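Local coordinates for 182aa long hypothetical protein (Pyrococcus horikoshii, PDB 2GAN), which probably transfers an acetyl group from acetyl-coenzyme A to an acceptor, as a putative acetyltransferase of the GNAT family, at the interface of chains A and B. Residues are numbered along the deposited sequence; one frame, centred on the assembly and turned at random. Chains: chain A/B, 182aa long hypothetical protein.

Contact 1: the interface of chains A and B. Residues chain A 146, 148; chain B 151, 153-154, 157, 172, 174.
The end of strand 141-146 of chain A, with the start of its 3-10 helix 148-150, meets strand 172-176 and the first turns of helix 152-159 of chain B. This is one end of the inter-subunit strand pairing of the putative GNAT acetyltransferase, with the partner's helix start packed on it, and it probably helps hold a dimer together. A:Thr146 is the centre of the contact. Its backbone pairs antiparallel with B:Val172: B:Val172 N donates to A:Thr146 O at 2.9 Å, and A:Thr146 N returns a longer, more bent bond to B:Val172 O. The side chain turns towards the helix. With chi1 at 68°, OG1 lies between backbone N and carbonyl carbon, where its hydroxyl donates to B:Ser154 OG at 2.9 Å, while the methyl CG2 is directed to B:Leu174 CD1, tightly packed at 3.5 Å, and towards B:Tyr157 and B:Tyr153. Behind B:Ser154 stands the carboxylate of B:Glu151, which caps the helix start: OE1 takes the N-H of B:Tyr153 from above the carboxylate plane, and OE2 accepts both N and OG of B:Ser154. A glutamine here, with an amide N replacing one carboxylate oxygen, would probably leave an N-H of B:Tyr153 or B:Ser154 without its mate and the serine hydroxyl freer to turn from A:Thr146. Water 1 joins the three side chains, lying 2.8 Å from A:Thr146 OG1, 2.7 Å from B:Ser154 OG and 2.9 Å from B:Glu151 OE2.

Contact 2: the interface of chains A and B. Residues chain A 143-146; chain B 162, 172-174.
A chi1 of -70° puts A:Val144 CG1 anti to the carbonyl carbon and leaves CG2 to face B:Leu174 CB, while the leucine's own chi1 of -65° swings its CG away towards A:Thr146. The two lie on strands 141-146 of chain A and 172-176 of chain B, which pair antiparallel across the subunits. GNAT folds usually make this pairing within one chain, so the C-terminal part is probably swapped between the two copies. A:Val144 and B:Leu174 pair through both backbone groups. A:Val144 N donates to B:Leu174 O at 2.8 Å, and B:Leu174 N donates to A:Val144 O, also at 2.8 Å and almost straight at the hydrogen (175°). Further along, A:Val145 lies opposite B:Ile173, and the pairing continues to A:Thr146 and B:Val172.

On one face of the sheet, A:Val144 CG2 packs 3.6 Å from B:Leu174 CB, the side chains meeting at a slant. The same methyl approaches B:Phe162 from one face of its ring, offset towards the CD1-CE1 side and 3.9 Å from CD1, and CG1 comes near CE1, 4.1 Å away. CG2 thus meets residues of the adjoining strands 172-176 and 162-167 of chain B. On the opposite face B:Ile173 extends its CG2 branch over the backbone of chain A, 3.6 Å from A:Val144 O, and makes a peripheral contact with A:Tyr143 CD1 at 4.2 Å.

Contact 3: the interface of chains A and B. Residues chain A 166, 173-174; chain B 98, 101, 143-145.
Backbone hydrogen bonds join A:Leu174 to B:Val144, pairing strand 172-176 of chain A antiparallel with strand 141-146 of chain B. A:Leu174 N donates to B:Val144 O at 2.9 Å, nearly straight at the hydrogen (174°), and B:Val144 N donates to A:Leu174 O at 3.0 Å. Strand 172-176 of chain A is thereby added to the sheet of chain B beside strand 141-146, probably as part of an exchanged C-terminal segment of the GNAT fold, and A:Ile173 continues the pairing opposite B:Val145.

Apolar contacts flank the bonds on both faces. On one, B:Val144 CG2 packs against A:Leu174 CB at 3.6 Å and also reaches the leucine's CD1 branch. On the other, A:Ile173 places its CG2 anti to the backbone N, which carries this methyl to the rim of the B:Tyr143 ring, 3.8 Å from CD2, and to B:Leu101 CD2, 3.9 Å away. B:Leu101 in turn covers part of that ring, its CG lying over one face towards the rim, so tyrosine and leucine together receive the isoleucine methyl. Beyond them, the poorly ordered selenomethionine A:Met166 passes B:Pro98 in the opposite direction, with the selenium modelled 3.5 Å from the proline CG.

Contact 1: the interface of chains A and B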
loop_
_atom_site.group_PDB
_atom_site.type_symbol
_atom_site.label_atom_id
_atom_site.label_comp_id
_atom_site.label_asym_id
_atom_site.label_seq_id
_atom_site.Cartn_x
_atom_site.Cartn_y
_atom_site.Cartn_z
ATOM N N THR A 146 0.419 -4.891 10.695
ATOM C CA THR A 146 0.586 -4.187 9.436
ATOM C C THR A 146 0.876 -2.733 9.742
ATOM O O THR A 146 0.494 -2.220 10.786
ATOM C CB THR A 146 -0.677 -4.270 8.561
ATOM O OG1 THR A 146 -1.726 -3.530 9.190
ATOM C CG2 THR A 146 -1.107 -5.708 8.390
ATOM N N PRO A 148 0.148 0.882 8.349
ATOM C CA PRO A 148 -0.589 1.755 7.429
ATOM C C PRO A 148 0.205 2.871 6.748
ATOM O O PRO A 148 -0.133 3.273 5.637
ATOM C CB PRO A 148 -1.745 2.278 8.295
ATOM C CG PRO A 148 -1.178 2.261 9.671
ATOM C CD PRO A 148 -0.397 0.970 9.716
ATOM N N GLU B 151 -3.231 -0.267 2.325
ATOM C CA GLU B 151 -1.834 -0.676 2.485
ATOM C C GLU B 151 -1.763 -2.140 2.042
ATOM O O GLU B 151 -2.582 -2.956 2.458
ATOM C CB GLU B 151 -1.393 -0.513 3.947
ATOM C CG GLU B 151 0.049 -0.929 4.228
ATOM C CD GLU B 151 0.176 -2.414 4.509
ATOM O OE1 GLU B 151 1.070 -3.065 3.933
ATOM O OE2 GLU B 151 -0.620 -2.932 5.312
ATOM N N TYR B 153 -0.295 -5.068 2.681
ATOM C CA TYR B 153 -0.547 -6.199 3.577
ATOM C C TYR B 153 -1.968 -6.211 4.135
ATOM O O TYR B 153 -2.667 -7.224 4.038
ATOM C CB TYR B 153 0.483 -6.213 4.708
ATOM C CG TYR B 153 1.755 -6.899 4.286
ATOM C CD1 TYR B 153 1.822 -8.289 4.237
ATOM C CD2 TYR B 153 2.863 -6.173 3.858
ATOM C CE1 TYR B 153 2.942 -8.939 3.777
ATOM C CE2 TYR B 153 4.003 -6.825 3.385
ATOM C CZ TYR B 153 4.031 -8.209 3.348
ATOM O OH TYR B 153 5.125 -8.889 2.861
ATOM N N SER B 154 -2.394 -5.091 4.706
ATOM C CA SER B 154 -3.739 -4.982 5.258
ATOM C C SER B 154 -4.781 -5.423 4.234
ATOM O O SER B 154 -5.614 -6.288 4.513
ATOM C CB SER B 154 -4.050 -3.535 5.666
ATOM O OG SER B 154 -3.299 -3.124 6.787
ATOM N N TYR B 157 -4.558 -9.165 3.610
ATOM C CA TYR B 157 -5.057 -9.937 4.748
ATOM C C TYR B 157 -6.561 -9.802 4.968
ATOM O O TYR B 157 -7.226 -10.775 5.286
ATOM C CB TYR B 157 -4.353 -9.527 6.037
ATOM C CG TYR B 157 -2.931 -10.015 6.153
ATOM C CD1 TYR B 157 -2.611 -11.361 5.950
ATOM C CD2 TYR B 157 -1.915 -9.144 6.522
ATOM C CE1 TYR B 157 -1.309 -11.819 6.115
ATOM C CE2 TYR B 157 -0.618 -9.592 6.695
ATOM C CZ TYR B 157 -0.322 -10.923 6.493
ATOM O OH TYR B 157 0.962 -11.362 6.679
ATOM N N VAL B 172 -1.190 -1.548 12.990
ATOM C CA VAL B 172 -2.536 -2.014 13.291
ATOM C C VAL B 172 -2.523 -3.538 13.347
ATOM O O VAL B 172 -2.009 -4.200 12.448
ATOM C CB VAL B 172 -3.577 -1.486 12.253
ATOM C CG1 VAL B 172 -2.982 -1.473 10.860
ATOM C CG2 VAL B 172 -4.831 -2.356 12.287
ATOM N N LEU B 174 -4.166 -7.263 13.237
ATOM C CA LEU B 174 -5.318 -7.938 12.635
ATOM C C LEU B 174 -5.424 -9.380 13.112
ATOM O O LEU B 174 -4.421 -10.078 13.252
ATOM C CB LEU B 174 -5.237 -7.921 11.104
ATOM C CG LEU B 174 -5.309 -6.577 10.381
ATOM C CD1 LEU B 174 -3.942 -5.921 10.413
ATOM C CD2 LEU B 174 -5.740 -6.797 8.936
HETATM O O HOH W 1 -1.406 -1.316 7.560
#

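Contact 2: the interface of chains A and B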
loop_
_atom_site.group_PDB
_atom_site.type_symbol
_atom_site.label_atom_id
_atom_site.label_comp_id
_atom_site.label_asym_id
_atom_site.label_seq_id
_atom_site.Cartn_x
_atom_site.Cartn_y
_atom_site.Cartn_z
ATOM N N TYR A 143 -2.767 -14.089 14.212
ATOM C CA TYR A 143 -2.710 -12.628 14.334
ATOM C C TYR A 143 -1.569 -12.105 13.465
ATOM O O TYR A 143 -0.556 -12.781 13.297
ATOM C CB TYR A 143 -2.426 -12.210 15.776
ATOM C CG TYR A 143 -3.579 -12.360 16.735
ATOM C CD1 TYR A 143 -4.410 -11.283 17.013
ATOM C CD2 TYR A 143 -3.828 -13.572 17.379
ATOM C CE1 TYR A 143 -5.463 -11.398 17.910
ATOM C CE2 TYR A 143 -4.882 -13.701 18.279
ATOM C CZ TYR A 143 -5.694 -12.605 18.540
ATOM O OH TYR A 143 -6.729 -12.705 19.436
ATOM N N VAL A 144 -1.729 -10.902 12.917
ATOM C CA VAL A 144 -0.687 -10.288 12.090
ATOM C C VAL A 144 -0.600 -8.806 12.400
ATOM O O VAL A 144 -1.519 -8.237 12.989
ATOM C CB VAL A 144 -0.970 -10.423 10.572
ATOM C CG1 VAL A 144 -0.826 -11.858 10.132
ATOM C CG2 VAL A 144 -2.356 -9.886 10.250
ATOM N N VAL A 145 0.507 -8.178 12.008
ATOM C CA VAL A 145 0.680 -6.751 12.228
ATOM C C VAL A 145 0.902 -6.117 10.865
ATOM O O VAL A 145 1.475 -6.741 9.976
ATOM C CB VAL A 145 1.898 -6.439 13.146
ATOM C CG1 VAL A 145 3.208 -6.821 12.455
ATOM C CG2 VAL A 145 1.902 -4.959 13.508
ATOM N N THR A 146 0.419 -4.891 10.695
ATOM C CA THR A 146 0.586 -4.187 9.436
ATOM C C THR A 146 0.876 -2.733 9.742
ATOM O O THR A 146 0.494 -2.220 10.786
ATOM C CB THR A 146 -0.677 -4.270 8.561
ATOM O OG1 THR A 146 -1.726 -3.530 9.190
ATOM C CG2 THR A 146 -1.107 -5.708 8.390
ATOM N N PHE B 162 -9.026 -11.693 7.576
ATOM C CA PHE B 162 -8.472 -10.984 8.716
ATOM C C PHE B 162 -9.250 -9.708 8.988
ATOM O O PHE B 162 -9.670 -9.003 8.066
ATOM C CB PHE B 162 -6.996 -10.683 8.481
ATOM C CG PHE B 162 -6.093 -11.871 8.706
ATOM C CD1 PHE B 162 -5.527 -12.101 9.955
ATOM C CD2 PHE B 162 -5.803 -12.751 7.668
ATOM C CE1 PHE B 162 -4.683 -13.189 10.167
ATOM C CE2 PHE B 162 -4.958 -13.848 7.869
ATOM C CZ PHE B 162 -4.397 -14.063 9.122
ATOM N N VAL B 172 -1.190 -1.548 12.990
ATOM C CA VAL B 172 -2.536 -2.014 13.291
ATOM C C VAL B 172 -2.523 -3.538 13.347
ATOM O O VAL B 172 -2.009 -4.200 12.448
ATOM C CB VAL B 172 -3.577 -1.486 12.253
ATOM C CG1 VAL B 172 -2.982 -1.473 10.860
ATOM C CG2 VAL B 172 -4.831 -2.356 12.287
ATOM N N ILE B 173 -3.070 -4.098 14.418
ATOM C CA ILE B 173 -3.073 -5.543 14.573
ATOM C C ILE B 173 -4.329 -6.163 13.961
ATOM O O ILE B 173 -5.424 -5.643 14.131
ATOM C CB ILE B 173 -2.962 -5.938 16.079
ATOM C CG1 ILE B 173 -1.680 -5.333 16.675
ATOM C CG2 ILE B 173 -2.928 -7.452 16.219
ATOM C CD1 ILE B 173 -1.492 -5.557 18.162
ATOM N N LEU B 174 -4.166 -7.263 13.237
ATOM C CA LEU B 174 -5.318 -7.938 12.635
ATOM C C LEU B 174 -5.424 -9.380 13.112
ATOM O O LEU B 174 -4.421 -10.078 13.252
ATOM C CB LEU B 174 -5.237 -7.921 11.104
ATOM C CG LEU B 174 -5.309 -6.577 10.381
ATOM C CD1 LEU B 174 -3.942 -5.921 10.413
ATOM C CD2 LEU B 174 -5.740 -6.797 8.936
#

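Contact 3: the interface of chains A and B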
loop_
_atom_site.group_PDB
_atom_site.type_symbol
_atom_site.label_atom_id
_atom_site.label_comp_id
_atom_site.label_asym_id
_atom_site.label_seq_id
_atom_site.Cartn_x
_atom_site.Cartn_y
_atom_site.Cartn_z
HETATM N N MSE A 166 -3.718 15.009 9.716
HETATM C CA MSE A 166 -4.968 14.515 10.279
HETATM C C MSE A 166 -5.304 13.133 9.741
HETATM O O MSE A 166 -4.857 12.755 8.659
HETATM C CB MSE A 166 -6.091 15.491 9.933
HETATM C CG MSE A 166 -7.424 15.195 10.583
HETATM SE SE MSE A 166 -8.730 16.542 10.096
HETATM C CE MSE A 166 -8.151 17.954 11.284
ATOM N N ILE A 173 -5.511 12.591 5.992
ATOM C CA ILE A 173 -5.224 13.801 5.233
ATOM C C ILE A 173 -3.771 14.250 5.372
ATOM O O ILE A 173 -3.231 14.301 6.480
ATOM C CB ILE A 173 -6.130 14.973 5.666
ATOM C CG1 ILE A 173 -7.602 14.619 5.440
ATOM C CG2 ILE A 173 -5.777 16.221 4.878
ATOM C CD1 ILE A 173 -8.223 13.845 6.571
ATOM N N LEU A 174 -3.142 14.567 4.240
ATOM C CA LEU A 174 -1.752 15.021 4.227
ATOM C C LEU A 174 -1.685 16.425 3.635
ATOM O O LEU A 174 -2.490 16.784 2.774
ATOM C CB LEU A 174 -0.887 14.083 3.383
ATOM C CG LEU A 174 -0.988 12.582 3.653
ATOM C CD1 LEU A 174 -0.300 11.828 2.532
ATOM C CD2 LEU A 174 -0.360 12.247 4.997
ATOM N N PRO B 98 -12.751 16.961 6.374
ATOM C CA PRO B 98 -13.374 17.599 7.537
ATOM C C PRO B 98 -13.893 19.008 7.235
ATOM O O PRO B 98 -13.388 19.691 6.345
ATOM C CB PRO B 98 -12.251 17.589 8.571
ATOM C CG PRO B 98 -11.028 17.752 7.728
ATOM C CD PRO B 98 -11.294 16.824 6.564
ATOM N N LEU B 101 -11.509 21.930 7.492
ATOM C CA LEU B 101 -10.519 22.079 6.438
ATOM C C LEU B 101 -11.154 22.386 5.084
ATOM O O LEU B 101 -10.635 21.984 4.044
ATOM C CB LEU B 101 -9.681 20.803 6.340
ATOM C CG LEU B 101 -8.331 20.907 5.635
ATOM C CD1 LEU B 101 -7.448 21.895 6.383
ATOM C CD2 LEU B 101 -7.674 19.539 5.583
ATOM N N TYR B 143 -3.546 19.853 -0.404
ATOM C CA TYR B 143 -3.850 18.749 0.501
ATOM C C TYR B 143 -4.238 17.530 -0.330
ATOM O O TYR B 143 -4.758 17.666 -1.438
ATOM C CB TYR B 143 -5.043 19.074 1.409
ATOM C CG TYR B 143 -4.776 20.057 2.524
ATOM C CD1 TYR B 143 -4.854 21.432 2.306
ATOM C CD2 TYR B 143 -4.441 19.609 3.798
ATOM C CE1 TYR B 143 -4.605 22.338 3.336
ATOM C CE2 TYR B 143 -4.189 20.503 4.832
ATOM C CZ TYR B 143 -4.270 21.862 4.597
ATOM O OH TYR B 143 -4.004 22.743 5.619
ATOM N N VAL B 144 -3.984 16.344 0.214
ATOM C CA VAL B 144 -4.348 15.089 -0.431
ATOM C C VAL B 144 -4.997 14.193 0.616
ATOM O O VAL B 144 -4.744 14.329 1.813
ATOM C CB VAL B 144 -3.124 14.343 -1.027
ATOM C CG1 VAL B 144 -2.657 15.034 -2.305
ATOM C CG2 VAL B 144 -1.994 14.284 -0.000
ATOM N N VAL B 145 -5.841 13.280 0.154
ATOM C CA VAL B 145 -6.525 12.357 1.043
ATOM C C VAL B 145 -6.119 10.939 0.669
ATOM O O VAL B 145 -6.200 10.552 -0.497
ATOM C CB VAL B 145 -8.049 12.515 0.917
ATOM C CG1 VAL B 145 -8.765 11.584 1.894
ATOM C CG2 VAL B 145 -8.431 13.959 1.186
#

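Contacts 1 and 2 are neighbouring parts of one strand pairing, their C-alpha centres about 6 Å apart, and share A:Thr146, B:Val172 and B:Leu174. The C-alpha centre of contact 3 lies about 21 Å from that of contact 1 and about 25 Å from that of contact 2; it belongs to the two-fold related pairing with the chains exchanged, so residues 144 and 174 meet in both contacts 2 and 3. Each subunit offers strand 141-146 to one sheet and strand 172-176 to the other. This reciprocal exchange, probably of C-terminal segments, would interlock the subunits and suggests a dimer, although the structure alone does not show that it forms in solution.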